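Local coordinates for uridylate kinase (Archaeoglobus fulgidus, PDB 2IJ9), which probably catalyses the reversible transfer of a phosphate group from ATP to UMP, giving UDP on the de novo pathway to CTP, at residues T25-A30 with A80-A85; D91-E96 with A124-A129; D139-A144 with V153-L158. The protein carries 1 engineered substitution. One frame throughout, in Å; residues are numbered along the deposited sequence.

Contact 1. Residues T25-A30 with A80-A85; sequences TIESVA and AIPSAA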
loop_
_atom_site.group_PDB
_atom_site.type_symbol
_atom_site.label_atom_id
_atom_site.label_comp_id
_atom_site.label_asym_id
_atom_site.label_seq_id
_atom_site.Cartn_x
_atom_site.Cartn_y
_atom_site.Cartn_z
ATOM N N THR B 25 -6.851 -18.451 13.164
ATOM C CA THR B 25 -6.650 -18.494 14.604
ATOM C C THR B 25 -7.914 -18.064 15.358
ATOM O O THR B 25 -8.364 -18.754 16.287
ATOM C CB THR B 25 -5.432 -17.654 15.020
ATOM O OG1 THR B 25 -4.248 -18.408 14.765
ATOM C CG2 THR B 25 -5.464 -17.299 16.501
ATOM N N ILE B 26 -8.513 -16.953 14.936
ATOM C CA ILE B 26 -9.690 -16.417 15.624
ATOM C C ILE B 26 -10.845 -17.408 15.536
ATOM O O ILE B 26 -11.536 -17.657 16.517
ATOM C CB ILE B 26 -10.092 -15.045 15.054
ATOM C CG1 ILE B 26 -9.031 -13.998 15.404
ATOM C CG2 ILE B 26 -11.445 -14.596 15.590
ATOM C CD1 ILE B 26 -9.116 -12.739 14.540
ATOM N N GLU B 27 -11.012 -18.002 14.367
ATOM C CA GLU B 27 -12.006 -19.039 14.161
ATOM C C GLU B 27 -11.787 -20.250 15.069
ATOM O O GLU B 27 -12.745 -20.768 15.631
ATOM C CB GLU B 27 -12.004 -19.467 12.698
ATOM C CG GLU B 27 -13.036 -20.498 12.359
ATOM C CD GLU B 27 -14.427 -19.957 12.458
ATOM O OE1 GLU B 27 -14.809 -19.133 11.592
ATOM O OE2 GLU B 27 -15.136 -20.370 13.401
ATOM N N SER B 28 -10.535 -20.689 15.208
ATOM C CA SER B 28 -10.170 -21.737 16.176
ATOM C C SER B 28 -10.600 -21.406 17.593
ATOM O O SER B 28 -11.293 -22.202 18.241
ATOM C CB SER B 28 -8.665 -22.001 16.179
ATOM O OG SER B 28 -8.360 -23.187 15.476
ATOM N N VAL B 29 -10.191 -20.232 18.068
ATOM C CA VAL B 29 -10.566 -19.790 19.402
ATOM C C VAL B 29 -12.086 -19.692 19.550
ATOM O O VAL B 29 -12.639 -20.002 20.607
ATOM C CB VAL B 29 -9.898 -18.460 19.763
ATOM C CG1 VAL B 29 -10.217 -18.079 21.192
ATOM C CG2 VAL B 29 -8.400 -18.571 19.600
ATOM N N ALA B 30 -12.751 -19.302 18.465
ATOM C CA ALA B 30 -14.205 -19.196 18.430
ATOM C C ALA B 30 -14.943 -20.532 18.488
ATOM O O ALA B 30 -16.099 -20.568 18.924
ATOM C CB ALA B 30 -14.644 -18.424 17.214
ATOM N N ALA B 80 -12.838 -12.711 6.039
ATOM C CA ALA B 80 -11.986 -13.847 6.311
ATOM C C ALA B 80 -12.537 -14.832 7.337
ATOM O O ALA B 80 -12.293 -16.025 7.223
ATOM C CB ALA B 80 -10.597 -13.376 6.702
ATOM N N ILE B 81 -13.270 -14.358 8.337
ATOM C CA ILE B 81 -13.841 -15.297 9.309
ATOM C C ILE B 81 -15.348 -15.535 9.149
ATOM O O ILE B 81 -16.156 -14.620 9.305
ATOM C CB ILE B 81 -13.390 -15.009 10.775
ATOM C CG1 ILE B 81 -14.473 -15.417 11.774
ATOM C CG2 ILE B 81 -12.942 -13.557 10.970
ATOM C CD1 ILE B 81 -13.922 -15.878 13.088
ATOM N N PRO B 82 -15.726 -16.778 8.794
ATOM C CA PRO B 82 -17.112 -17.115 8.445
ATOM C C PRO B 82 -18.079 -17.109 9.636
ATOM O O PRO B 82 -19.278 -16.909 9.452
ATOM C CB PRO B 82 -16.987 -18.519 7.842
ATOM C CG PRO B 82 -15.781 -19.091 8.506
ATOM C CD PRO B 82 -14.833 -17.946 8.694
ATOM N N SER B 83 -17.556 -17.297 10.844
ATOM C CA SER B 83 -18.384 -17.309 12.056
ATOM C C SER B 83 -18.544 -15.925 12.697
ATOM O O SER B 83 -19.006 -15.788 13.830
ATOM C CB SER B 83 -17.816 -18.302 13.063
ATOM O OG SER B 83 -17.635 -19.561 12.447
ATOM N N ALA B 84 -18.168 -14.895 11.958
ATOM C CA ALA B 84 -18.295 -13.544 12.455
ATOM C C ALA B 84 -19.628 -12.940 12.034
ATOM O O ALA B 84 -20.180 -13.298 10.984
ATOM C CB ALA B 84 -17.139 -12.686 11.952
ATOM N N ALA B 85 -20.137 -12.032 12.867
ATOM C CA ALA B 85 -21.257 -11.169 12.495
ATOM C C ALA B 85 -20.853 -10.291 11.322
ATOM O O ALA B 85 -19.884 -9.538 11.425
ATOM C CB ALA B 85 -21.656 -10.296 13.672
#
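Glu27, on helix 16-32, reaches over to the turn formed by Ile81 to Ala84 and grips it with its carboxylate. CB of Glu27 lies 4.1 Å from CD1 of Ile81, the first touch on the way out. CG stands anti to the backbone N (chi1 -178°), and the chain then bends at chi2 (68°), which sets CD off the extended line. OE2 of Glu27 accepts from the hydroxyl of Ser83, OG to OE2 2.8 Å, on the syn side and close to the carboxylate plane; OE1 also lies near this hydroxyl. OE1 of Glu27 takes a weak bond from the amide of Ser83, N to OE1 3.4 Å, and lies beside CD of Pro82. The turn is a type I beta turn that begins at Ile81, the first residue beyond helix 59-80, and after it Ala85 pairs through its backbone with Val104 of strand 104-107, at one edge of the central sheet of the amino acid kinase fold. Alongside these polar contacts, CG2 of Ile26 meets CD1 of Ile81 at 3.7 Å, the two side chains crossing at about a right angle, and both also pack on Val104.

Contact 2. Residues D91-E96 with A124-A129; sequences DFMEAE and AEFIKA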
loop_
_atom_site.group_PDB
_atom_site.type_symbol
_atom_site.label_atom_id
_atom_site.label_comp_id
_atom_site.label_asym_id
_atom_site.label_seq_id
_atom_site.Cartn_x
_atom_site.Cartn_y
_atom_site.Cartn_z
ATOM N N ASP B 91 -21.126 0.483 18.335
ATOM C CA ASP B 91 -21.092 0.686 19.791
ATOM C C ASP B 91 -21.163 -0.661 20.517
ATOM O O ASP B 91 -21.515 -1.680 19.929
ATOM C CB ASP B 91 -22.203 1.639 20.277
ATOM C CG ASP B 91 -23.604 1.039 20.163
ATOM O OD1 ASP B 91 -23.861 -0.035 20.745
ATOM O OD2 ASP B 91 -24.464 1.662 19.503
ATOM N N PHE B 92 -20.857 -0.649 21.805
ATOM C CA PHE B 92 -20.671 -1.881 22.551
ATOM C C PHE B 92 -21.988 -2.628 22.726
ATOM O O PHE B 92 -21.998 -3.847 22.738
ATOM C CB PHE B 92 -20.028 -1.610 23.921
ATOM C CG PHE B 92 -18.776 -0.762 23.873
ATOM C CD1 PHE B 92 -17.587 -1.243 24.388
ATOM C CD2 PHE B 92 -18.795 0.527 23.349
ATOM C CE1 PHE B 92 -16.432 -0.483 24.361
ATOM C CE2 PHE B 92 -17.640 1.285 23.311
ATOM C CZ PHE B 92 -16.454 0.776 23.828
ATOM N N MET B 93 -23.097 -1.904 22.883
ATOM C CA MET B 93 -24.397 -2.550 23.062
ATOM C C MET B 93 -24.673 -3.398 21.835
ATOM O O MET B 93 -24.928 -4.591 21.964
ATOM C CB MET B 93 -25.507 -1.530 23.295
ATOM C CG MET B 93 -25.466 -0.876 24.656
ATOM S SD MET B 93 -25.676 0.915 24.568
ATOM C CE MET B 93 -25.046 1.403 26.165
ATOM N N GLU B 94 -24.568 -2.785 20.651
ATOM C CA GLU B 94 -24.567 -3.518 19.379
ATOM C C GLU B 94 -23.593 -4.700 19.406
ATOM O O GLU B 94 -23.956 -5.813 19.030
ATOM C CB GLU B 94 -24.195 -2.612 18.204
ATOM C CG GLU B 94 -25.307 -1.749 17.654
ATOM C CD GLU B 94 -24.953 -1.116 16.306
ATOM O OE1 GLU B 94 -25.568 -0.090 15.950
ATOM O OE2 GLU B 94 -24.075 -1.641 15.593
ATOM N N ALA B 95 -22.365 -4.450 19.863
ATOM C CA ALA B 95 -21.323 -5.479 19.924
ATOM C C ALA B 95 -21.726 -6.645 20.795
ATOM O O ALA B 95 -21.454 -7.795 20.448
ATOM C CB ALA B 95 -20.019 -4.898 20.413
ATOM N N GLU B 96 -22.381 -6.346 21.915
ATOM C CA GLU B 96 -22.836 -7.385 22.813
ATOM C C GLU B 96 -24.103 -8.021 22.272
ATOM O O GLU B 96 -24.263 -9.231 22.340
ATOM C CB GLU B 96 -23.035 -6.864 24.235
ATOM C CG GLU B 96 -22.929 -7.977 25.274
ATOM C CD GLU B 96 -23.530 -7.619 26.628
ATOM O OE1 GLU B 96 -23.705 -6.415 26.925
ATOM O OE2 GLU B 96 -23.828 -8.558 27.401
ATOM N N ALA B 124 -13.881 -4.919 27.084
ATOM C CA ALA B 124 -13.661 -6.027 28.001
ATOM C C ALA B 124 -14.458 -5.851 29.293
ATOM O O ALA B 124 -15.188 -6.749 29.728
ATOM C CB ALA B 124 -12.170 -6.157 28.308
ATOM N N GLU B 125 -14.299 -4.677 29.893
ATOM C CA GLU B 125 -14.970 -4.304 31.130
ATOM C C GLU B 125 -16.485 -4.361 30.961
ATOM O O GLU B 125 -17.146 -5.068 31.704
ATOM C CB GLU B 125 -14.504 -2.911 31.536
ATOM C CG GLU B 125 -15.030 -2.384 32.841
ATOM C CD GLU B 125 -14.721 -0.902 32.998
ATOM O OE1 GLU B 125 -15.155 -0.118 32.122
ATOM O OE2 GLU B 125 -14.041 -0.521 33.983
ATOM N N PHE B 126 -17.004 -3.631 29.968
ATOM C CA PHE B 126 -18.430 -3.591 29.581
ATOM C C PHE B 126 -19.083 -4.953 29.535
ATOM O O PHE B 126 -20.156 -5.150 30.098
ATOM C CB PHE B 126 -18.543 -2.970 28.197
ATOM C CG PHE B 126 -19.946 -2.656 27.766
ATOM C CD1 PHE B 126 -20.563 -1.475 28.165
ATOM C CD2 PHE B 126 -20.630 -3.504 26.909
ATOM C CE1 PHE B 126 -21.848 -1.169 27.749
ATOM C CE2 PHE B 126 -21.917 -3.200 26.486
ATOM C CZ PHE B 126 -22.523 -2.029 26.905
ATOM N N ILE B 127 -18.433 -5.897 28.869
ATOM C CA ILE B 127 -19.006 -7.221 28.704
ATOM C C ILE B 127 -18.504 -8.225 29.728
ATOM O O ILE B 127 -18.814 -9.410 29.611
ATOM C CB ILE B 127 -18.718 -7.770 27.312
ATOM C CG1 ILE B 127 -17.201 -7.968 27.137
ATOM C CG2 ILE B 127 -19.302 -6.829 26.268
ATOM C CD1 ILE B 127 -16.780 -9.069 26.172
ATOM N N LYS B 128 -17.744 -7.749 30.719
ATOM C CA LYS B 128 -17.094 -8.605 31.732
ATOM C C LYS B 128 -16.293 -9.723 31.070
ATOM O O LYS B 128 -16.712 -10.894 31.085
ATOM C CB LYS B 128 -18.113 -9.196 32.720
ATOM C CG LYS B 128 -18.471 -8.295 33.902
ATOM C CD LYS B 128 -19.639 -7.352 33.576
ATOM C CE LYS B 128 -19.810 -6.259 34.633
ATOM N NZ LYS B 128 -18.693 -5.257 34.635
ATOM N N ALA B 129 -15.165 -9.363 30.459
ATOM C CA ALA B 129 -14.420 -10.330 29.657
ATOM C C ALA B 129 -13.535 -11.174 30.550
ATOM O O ALA B 129 -13.076 -10.700 31.593
ATOM C CB ALA B 129 -13.602 -9.636 28.599
#
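Phe126 and Phe92 meet where the last turn of helix 117-126 faces the start of helix 92-99. CG of Phe126 is anti to the backbone N (chi1 -170°), which places CG on the side of the other helix. One face of the Phe126 ring receives CB of Phe92, a CH-pi contact 3.7 Å from CB to the ring centroid. The Phe92 ring turns its edge to the face of the Phe126 ring, the centroids 5.5 Å apart and the planes at 52°, an inclined edge-to-face pair. CG of Met93 comes up at the edge of the Phe126 ring, 3.9 Å from CZ, and OE1 of Glu96 lies 3.7 Å from CE2 of Phe126, its carboxylate plane almost perpendicular to the ring. An alanine in place of Phe126 would probably open a gap between the helix ends, leaving Phe92 CB and Met93 CG without their aromatic partner.

Next in sequence, Ile127 sets CG2 against CG of Glu96 at 3.9 Å, the two side chains sliding past each other in opposite directions. Lys128, with positive phi, then closes the helix in a Schellman motif, Ala129 N bonding to Ala124 O at 2.7 Å. Across the contact, Asp91 caps the opposing helix by accepting from Glu94 N at OD1. Phe92 also packs on Leu122 and Leu123 of helix 117-126 and on Thr110 and Phe111 of the predicted UMP site, while Ala124, Ile127 and Ala129 rest on Val4 of strand 2-7, so the end of helix 117-126 lies on the sheet, with helix 92-99 packed against it through Phe92.

Contact 3. Residues D139-A144 with V153-L158; sequences DGVYSA and VKYDRL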
loop_
_atom_site.group_PDB
_atom_site.type_symbol
_atom_site.label_atom_id
_atom_site.label_comp_id
_atom_site.label_asym_id
_atom_site.label_seq_id
_atom_site.Cartn_x
_atom_site.Cartn_y
_atom_site.Cartn_z
ATOM N N ASP B 139 6.863 -7.339 21.901
ATOM C CA ASP B 139 6.762 -8.658 22.542
ATOM C C ASP B 139 6.063 -8.634 23.916
ATOM O O ASP B 139 5.409 -9.603 24.310
ATOM C CB ASP B 139 8.166 -9.259 22.672
ATOM C CG ASP B 139 8.174 -10.785 22.701
ATOM O OD1 ASP B 139 7.116 -11.418 22.945
ATOM O OD2 ASP B 139 9.270 -11.354 22.484
ATOM N N GLY B 140 6.212 -7.533 24.639
ATOM C CA GLY B 140 5.544 -7.368 25.919
ATOM C C GLY B 140 5.705 -5.935 26.370
ATOM O O GLY B 140 5.886 -5.030 25.550
ATOM N N VAL B 141 5.634 -5.719 27.676
ATOM C CA VAL B 141 5.908 -4.404 28.233
ATOM C C VAL B 141 7.384 -4.364 28.575
ATOM O O VAL B 141 7.923 -5.345 29.069
ATOM C CB VAL B 141 5.073 -4.132 29.493
ATOM C CG1 VAL B 141 5.335 -2.719 30.017
ATOM C CG2 VAL B 141 3.590 -4.320 29.185
ATOM N N TYR B 142 8.035 -3.234 28.312
ATOM C CA TYR B 142 9.491 -3.149 28.471
ATOM C C TYR B 142 9.989 -2.164 29.547
ATOM O O TYR B 142 9.237 -1.303 30.018
ATOM C CB TYR B 142 10.162 -2.936 27.108
ATOM C CG TYR B 142 10.234 -4.227 26.331
ATOM C CD1 TYR B 142 9.163 -4.663 25.548
ATOM C CD2 TYR B 142 11.362 -5.024 26.397
ATOM C CE1 TYR B 142 9.227 -5.867 24.844
ATOM C CE2 TYR B 142 11.441 -6.222 25.706
ATOM C CZ TYR B 142 10.375 -6.642 24.934
ATOM O OH TYR B 142 10.483 -7.834 24.249
ATOM N N SER B 143 11.267 -2.316 29.909
ATOM C CA SER B 143 11.870 -1.744 31.125
ATOM C C SER B 143 12.053 -0.214 31.203
ATOM O O SER B 143 11.237 0.553 30.682
ATOM C CB SER B 143 13.200 -2.459 31.431
ATOM O OG SER B 143 14.235 -2.042 30.551
ATOM N N ALA B 144 13.130 0.204 31.873
ATOM C CA ALA B 144 13.388 1.611 32.203
ATOM C C ALA B 144 13.768 2.463 30.994
ATOM O O ALA B 144 14.874 2.336 30.461
ATOM C CB ALA B 144 14.458 1.719 33.292
ATOM N N VAL B 153 14.658 -5.255 29.162
ATOM C CA VAL B 153 13.875 -6.481 28.930
ATOM C C VAL B 153 12.372 -6.266 29.191
ATOM O O VAL B 153 11.952 -5.215 29.718
ATOM C CB VAL B 153 14.345 -7.673 29.834
ATOM C CG1 VAL B 153 14.577 -8.925 28.988
ATOM C CG2 VAL B 153 15.597 -7.313 30.665
ATOM N N LYS B 154 11.570 -7.264 28.808
ATOM C CA LYS B 154 10.133 -7.250 29.086
ATOM C C LYS B 154 9.880 -7.724 30.522
ATOM O O LYS B 154 10.767 -8.300 31.165
ATOM C CB LYS B 154 9.341 -8.108 28.074
ATOM C CG LYS B 154 9.286 -9.603 28.402
ATOM C CD LYS B 154 8.437 -10.382 27.407
ATOM C CE LYS B 154 8.575 -11.886 27.638
ATOM N NZ LYS B 154 7.940 -12.732 26.579
ATOM N N TYR B 155 8.673 -7.480 31.018
ATOM C CA TYR B 155 8.251 -8.015 32.306
ATOM C C TYR B 155 7.296 -9.179 32.054
ATOM O O TYR B 155 6.194 -8.966 31.555
ATOM C CB TYR B 155 7.542 -6.937 33.114
ATOM C CG TYR B 155 8.370 -5.695 33.343
ATOM C CD1 TYR B 155 9.008 -5.491 34.559
ATOM C CD2 TYR B 155 8.507 -4.718 32.348
ATOM C CE1 TYR B 155 9.769 -4.353 34.789
ATOM C CE2 TYR B 155 9.274 -3.578 32.565
ATOM C CZ TYR B 155 9.901 -3.395 33.795
ATOM O OH TYR B 155 10.661 -2.265 34.048
ATOM N N ASP B 156 7.718 -10.400 32.393
ATOM C CA ASP B 156 6.923 -11.614 32.108
ATOM C C ASP B 156 5.575 -11.703 32.833
ATOM O O ASP B 156 4.635 -12.337 32.333
ATOM C CB ASP B 156 7.748 -12.880 32.325
ATOM C CG ASP B 156 8.484 -13.303 31.075
ATOM O OD1 ASP B 156 7.863 -13.959 30.214
ATOM O OD2 ASP B 156 9.682 -12.972 30.950
ATOM N N ARG B 157 5.491 -11.084 34.009
ATOM C CA ARG B 157 4.195 -10.751 34.608
ATOM C C ARG B 157 4.218 -9.377 35.276
ATOM O O ARG B 157 5.295 -8.803 35.475
ATOM C CB ARG B 157 3.702 -11.833 35.571
ATOM C CG ARG B 157 4.704 -12.279 36.607
ATOM C CD ARG B 157 3.999 -12.745 37.872
ATOM N NE ARG B 157 3.463 -11.620 38.639
ATOM C CZ ARG B 157 2.956 -11.713 39.867
ATOM N NH1 ARG B 157 2.902 -12.887 40.485
ATOM N NH2 ARG B 157 2.500 -10.629 40.480
ATOM N N LEU B 158 3.029 -8.854 35.594
ATOM C CA LEU B 158 2.868 -7.538 36.237
ATOM C C LEU B 158 1.551 -7.470 36.985
ATOM O O LEU B 158 0.621 -8.226 36.696
ATOM C CB LEU B 158 2.870 -6.392 35.210
ATOM C CG LEU B 158 4.161 -5.727 34.714
ATOM C CD1 LEU B 158 3.849 -4.515 33.827
ATOM C CD2 LEU B 158 5.048 -5.322 35.883
#
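Tyr142 and Lys154 form a single beta bridge, their CA atoms 4.2 Å apart. The amide of Tyr155 donates to the carbonyl of Val141, N to O 3.0 Å, nearly in line with the C=O bond, though bent at the hydrogen (143°). The same oxygen also receives a CA-H...O contact from Lys154.

CB of Lys154 sits over one face of Tyr142, 3.7 Å from the ring centroid and offset toward the rim. The Tyr155 ring turns its edge to the backbone of Val141 and Tyr142, with CE2 of Tyr155 3.4 Å from C of Tyr142, while its OH lies near CA of Ser143.

Charge enters through Lys154, whose chain runs extended beyond CG and ends between two carboxylates. NZ of Lys154 lies 4.0 Å from OD1 of Asp139 and 3.8 Å from OD1 of Asp156, both long salt bridges. Apolar contact is slight: CG1 of Val141 lies near Tyr155 CD2 and Leu158 CD1, and Ile166 packs on all three residues.

The bridge draws together the two limbs of the loop between strands 131-136 and 157-158. With Tyr142 in one limb and Asp145 just beyond, this loop belongs to the predicted ATP site of the amino acid kinase fold.

In the fold
All three contacts are partly buried and set off from the centre of the chain. Contacts 1 and 2 have centres about 18 Å apart, and the 80-85 loop leads on to helix 92-99. Contact 3 is centred about 30 Å from contact 1 and 28 Å from contact 2, drawn from loop and a short strand. Chemistry follows place: a carboxylate holds a turn in contact 1, aromatic packing without hydrogen bonds across joins helix ends in contact 2, and a backbone bridge is joined by ring packing and long ion pairs in contact 3. Contact 2 borders the predicted UMP site, contact 3 includes part of the predicted ATP site, and contact 1 is remote from both.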